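Probable N-glycosylase/DNA lyase (Thermotoga maritima, PDB 3N0U) is a probable N-glycosylase/DNA lyase, a largely helical protein of the 8-oxoguanine DNA glycosylase family in the helix-hairpin-helix clan. Local coordinates at residues S127-V132 and I138-A143. Sequence-based numbering, arbitrary orientation.
Sequences SREFLV and IGWKEA. With NA (sodium ion), chain D.
A sodium site joins Val132 and Ile138 in the helix-hairpin-helix motif, where helix 124-134 turns through a short hairpin into helix 140-148. The carbonyls Val132 O and Ile138 O each lie 2.4 Å from the sodium ion; Ala135 O and two waters complete the set of ligands, so the metal binds through backbone and solvent oxygens alone. Beyond the ion the contact is mostly apolar, with the aliphatic part of Arg128 taking part, and no hydrogen bond crosses between the two segments. Val132 CG2, set beside its own backbone N with CG1 anti to it (chi1 172°), lies over one face of the Trp140 indole in a CH-pi contact, 3.8 Å from the centroid of the six-membered ring, while CG1 reaches toward Trp140 NE1. In this hairpin, characteristic of the clan, Gly139 is the N-cap residue of the second helix, and its N, approaching from out of the carboxylate plane, donates a bent hydrogen bond of 2.9 Å to Glu142 OE1. Lys141 NZ holds the other oxygen, Glu142 OE2, at 2.7 Å in a salt bridge. Ala143 CB points at helix 124-134 and packs 3.8 Å from Arg128 CG and 3.9 Å from Leu131 CB. Arg128 crosses the indole at about a right angle; its chain bends at CG-CD (chi3 66°), which brings NE to the ring edge near CE3 and CZ3, and NH1 goes on to a salt bridge with Glu188 of helix 181-198.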
ATOM      1  N   SER A 127       5.158  -9.706  -9.888  1.00 21.71           N
ATOM      2  CA  SER A 127       5.829  -8.468  -9.494  1.00 19.53           C
ATOM      3  C   SER A 127       5.893  -8.330  -7.982  1.00 19.29           C
ATOM      4  O   SER A 127       6.903  -7.905  -7.444  1.00 20.14           O
ATOM      5  CB  SER A 127       5.140  -7.257 -10.126  1.00 21.27           C
ATOM      6  OG  SER A 127       5.324  -7.318 -11.531  1.00 25.33           O
ATOM      7  N   ARG A 128       4.835  -8.728  -7.292  1.00 19.03           N
ATOM      8  CA  ARG A 128       4.846  -8.656  -5.838  1.00 18.55           C
ATOM      9  C   ARG A 128       5.916  -9.593  -5.269  1.00 20.34           C
ATOM     10  O   ARG A 128       6.642  -9.212  -4.359  1.00 20.16           O
ATOM     11  CB  ARG A 128       3.471  -8.999  -5.253  1.00 20.59           C
ATOM     12  CG  ARG A 128       3.518  -9.215  -3.742  1.00 18.48           C
ATOM     13  CD  ARG A 128       2.131  -9.184  -3.148  1.00 21.11           C
ATOM     14  NE  ARG A 128       1.356 -10.316  -3.620  1.00 19.63           N
ATOM     15  CZ  ARG A 128       0.052 -10.460  -3.469  1.00 19.27           C
ATOM     16  NH1 ARG A 128      -0.656  -9.526  -2.866  1.00 20.88           N
ATOM     17  NH2 ARG A 128      -0.536 -11.553  -3.925  1.00 23.17           N
ATOM     18  N   GLU A 129       6.028 -10.804  -5.818  1.00 18.86           N
ATOM     19  CA  GLU A 129       7.039 -11.759  -5.365  1.00 20.33           C
ATOM     20  C   GLU A 129       8.428 -11.142  -5.517  1.00 21.69           C
ATOM     21  O   GLU A 129       9.279 -11.265  -4.644  1.00 21.98           O
ATOM     22  CB  GLU A 129       6.974 -13.062  -6.175  1.00 25.37           C
ATOM     23  CG  GLU A 129       5.814 -13.967  -5.799  1.00 27.17           C
ATOM     24  CD  GLU A 129       5.707 -15.206  -6.700  1.00 37.70           C
ATOM     25  OE1 GLU A 129       6.614 -15.436  -7.530  1.00 43.98           O
ATOM     26  OE2 GLU A 129       4.702 -15.941  -6.579  1.00 46.25           O
ATOM     27  N   PHE A 130       8.650 -10.490  -6.647  1.00 19.45           N
ATOM     28  CA  PHE A 130       9.938  -9.855  -6.910  1.00 20.09           C
ATOM     29  C   PHE A 130      10.283  -8.802  -5.878  1.00 18.73           C
ATOM     30  O   PHE A 130      11.392  -8.754  -5.384  1.00 21.10           O
ATOM     31  CB  PHE A 130       9.966  -9.217  -8.293  1.00 20.90           C
ATOM     32  CG  PHE A 130      11.233  -8.457  -8.564  1.00 21.49           C
ATOM     33  CD1 PHE A 130      11.331  -7.114  -8.240  1.00 26.04           C
ATOM     34  CD2 PHE A 130      12.339  -9.101  -9.086  1.00 26.83           C
ATOM     35  CE1 PHE A 130      12.508  -6.417  -8.462  1.00 25.82           C
ATOM     36  CE2 PHE A 130      13.525  -8.405  -9.314  1.00 29.80           C
ATOM     37  CZ  PHE A 130      13.608  -7.070  -8.999  1.00 29.20           C
ATOM     38  N   LEU A 131       9.319  -7.954  -5.560  1.00 19.09           N
ATOM     39  CA  LEU A 131       9.557  -6.871  -4.631  1.00 22.38           C
ATOM     40  C   LEU A 131       9.773  -7.400  -3.228  1.00 18.80           C
ATOM     41  O   LEU A 131      10.610  -6.888  -2.500  1.00 19.35           O
ATOM     42  CB  LEU A 131       8.378  -5.902  -4.655  1.00 21.45           C
ATOM     43  CG  LEU A 131       8.256  -5.078  -5.927  1.00 21.04           C
ATOM     44  CD1 LEU A 131       6.889  -4.424  -5.972  1.00 25.34           C
ATOM     45  CD2 LEU A 131       9.391  -4.039  -6.049  1.00 20.94           C
ATOM     46  N   VAL A 132       9.006  -8.400  -2.825  1.00 18.10           N
ATOM     47  CA  VAL A 132       9.227  -9.008  -1.523  1.00 19.32           C
ATOM     48  C   VAL A 132      10.661  -9.502  -1.398  1.00 23.70           C
ATOM     49  O   VAL A 132      11.330  -9.278  -0.380  1.00 20.66           O
ATOM     50  CB  VAL A 132       8.260 -10.166  -1.272  1.00 22.44           C
ATOM     51  CG1 VAL A 132       8.637 -10.908  -0.007  1.00 26.32           C
ATOM     52  CG2 VAL A 132       6.839  -9.641  -1.147  1.00 20.29           C
ATOM     53  N   ILE A 138      10.367  -3.707   2.067  1.00 16.77           N
ATOM     54  CA  ILE A 138       9.133  -4.034   1.384  1.00 16.91           C
ATOM     55  C   ILE A 138       8.809  -5.523   1.540  1.00 16.37           C
ATOM     56  O   ILE A 138       9.464  -6.373   0.936  1.00 18.81           O
ATOM     57  CB  ILE A 138       9.247  -3.740  -0.124  1.00 18.60           C
ATOM     58  CG1 ILE A 138       9.476  -2.248  -0.367  1.00 17.76           C
ATOM     59  CG2 ILE A 138       8.013  -4.262  -0.888  1.00 20.71           C
ATOM     60  CD1 ILE A 138       8.294  -1.351  -0.041  1.00 19.60           C
ATOM     61  N   GLY A 139       7.817  -5.837   2.359  1.00 17.79           N
ATOM     62  CA  GLY A 139       7.310  -7.194   2.476  1.00 21.39           C
ATOM     63  C   GLY A 139       6.028  -7.399   1.682  1.00 16.23           C
ATOM     64  O   GLY A 139       5.704  -6.623   0.781  1.00 17.04           O
ATOM     65  N   TRP A 140       5.272  -8.436   2.029  1.00 19.29           N
ATOM     66  CA  TRP A 140       4.076  -8.770   1.264  1.00 17.94           C
ATOM     67  C   TRP A 140       3.064  -7.623   1.247  1.00 17.45           C
ATOM     68  O   TRP A 140       2.520  -7.283   0.200  1.00 18.58           O
ATOM     69  CB  TRP A 140       3.448 -10.054   1.809  1.00 20.89           C
ATOM     70  CG  TRP A 140       4.314 -11.205   1.483  1.00 22.75           C
ATOM     71  CD1 TRP A 140       5.273 -11.764   2.273  1.00 25.90           C
ATOM     72  CD2 TRP A 140       4.354 -11.900   0.240  1.00 21.02           C
ATOM     73  NE1 TRP A 140       5.898 -12.787   1.598  1.00 26.98           N
ATOM     74  CE2 TRP A 140       5.353 -12.886   0.346  1.00 22.23           C
ATOM     75  CE3 TRP A 140       3.637 -11.790  -0.955  1.00 23.80           C
ATOM     76  CZ2 TRP A 140       5.654 -13.752  -0.693  1.00 30.90           C
ATOM     77  CZ3 TRP A 140       3.930 -12.663  -1.981  1.00 30.27           C
ATOM     78  CH2 TRP A 140       4.938 -13.621  -1.849  1.00 28.54           C
ATOM     79  N   LYS A 141       2.857  -6.999   2.399  1.00 18.50           N
ATOM     80  CA  LYS A 141       1.876  -5.932   2.523  1.00 17.08           C
ATOM     81  C   LYS A 141       2.316  -4.706   1.741  1.00 15.74           C
ATOM     82  O   LYS A 141       1.528  -4.105   1.009  1.00 17.07           O
ATOM     83  CB  LYS A 141       1.716  -5.562   4.001  1.00 25.31           C
ATOM     84  CG  LYS A 141       0.775  -4.425   4.282  1.00 27.78           C
ATOM     85  CD  LYS A 141       0.960  -3.968   5.733  1.00 39.68           C
ATOM     86  CE  LYS A 141       2.108  -2.981   5.865  1.00 50.08           C
ATOM     87  NZ  LYS A 141       2.842  -3.150   7.137  1.00 59.98           N
ATOM     88  N   GLU A 142       3.575  -4.320   1.907  1.00 17.44           N
ATOM     89  CA  GLU A 142       4.063  -3.103   1.282  1.00 16.43           C
ATOM     90  C   GLU A 142       4.207  -3.246  -0.230  1.00 13.91           C
ATOM     91  O   GLU A 142       4.035  -2.278  -0.960  1.00 16.00           O
ATOM     92  CB  GLU A 142       5.393  -2.683   1.919  1.00 18.72           C
ATOM     93  CG  GLU A 142       5.333  -2.416   3.431  1.00 26.08           C
ATOM     94  CD  GLU A 142       5.334  -3.689   4.376  1.00 27.37           C
ATOM     95  OE1 GLU A 142       5.607  -4.859   3.971  1.00 22.14           O
ATOM     96  OE2 GLU A 142       5.074  -3.481   5.584  1.00 36.07           O
ATOM     97  N   ALA A 143       4.538  -4.447  -0.700  1.00 16.24           N
ATOM     98  CA  ALA A 143       4.609  -4.694  -2.138  1.00 18.58           C
ATOM     99  C   ALA A 143       3.215  -4.603  -2.748  1.00 13.58           C
ATOM    100  O   ALA A 143       3.032  -4.032  -3.837  1.00 16.26           O
ATOM    101  CB  ALA A 143       5.191  -6.060  -2.413  1.00 19.46           C
TER
HETATM  102 NA    NA D 208      11.699  -7.102   0.416  1.00 22.12          NA
HETATM  103  O   HOH W   1      11.717  -6.793   2.916  1.00 33.97           O
HETATM  104  O   HOH W   2      14.211  -7.946   0.519  1.00 42.67           O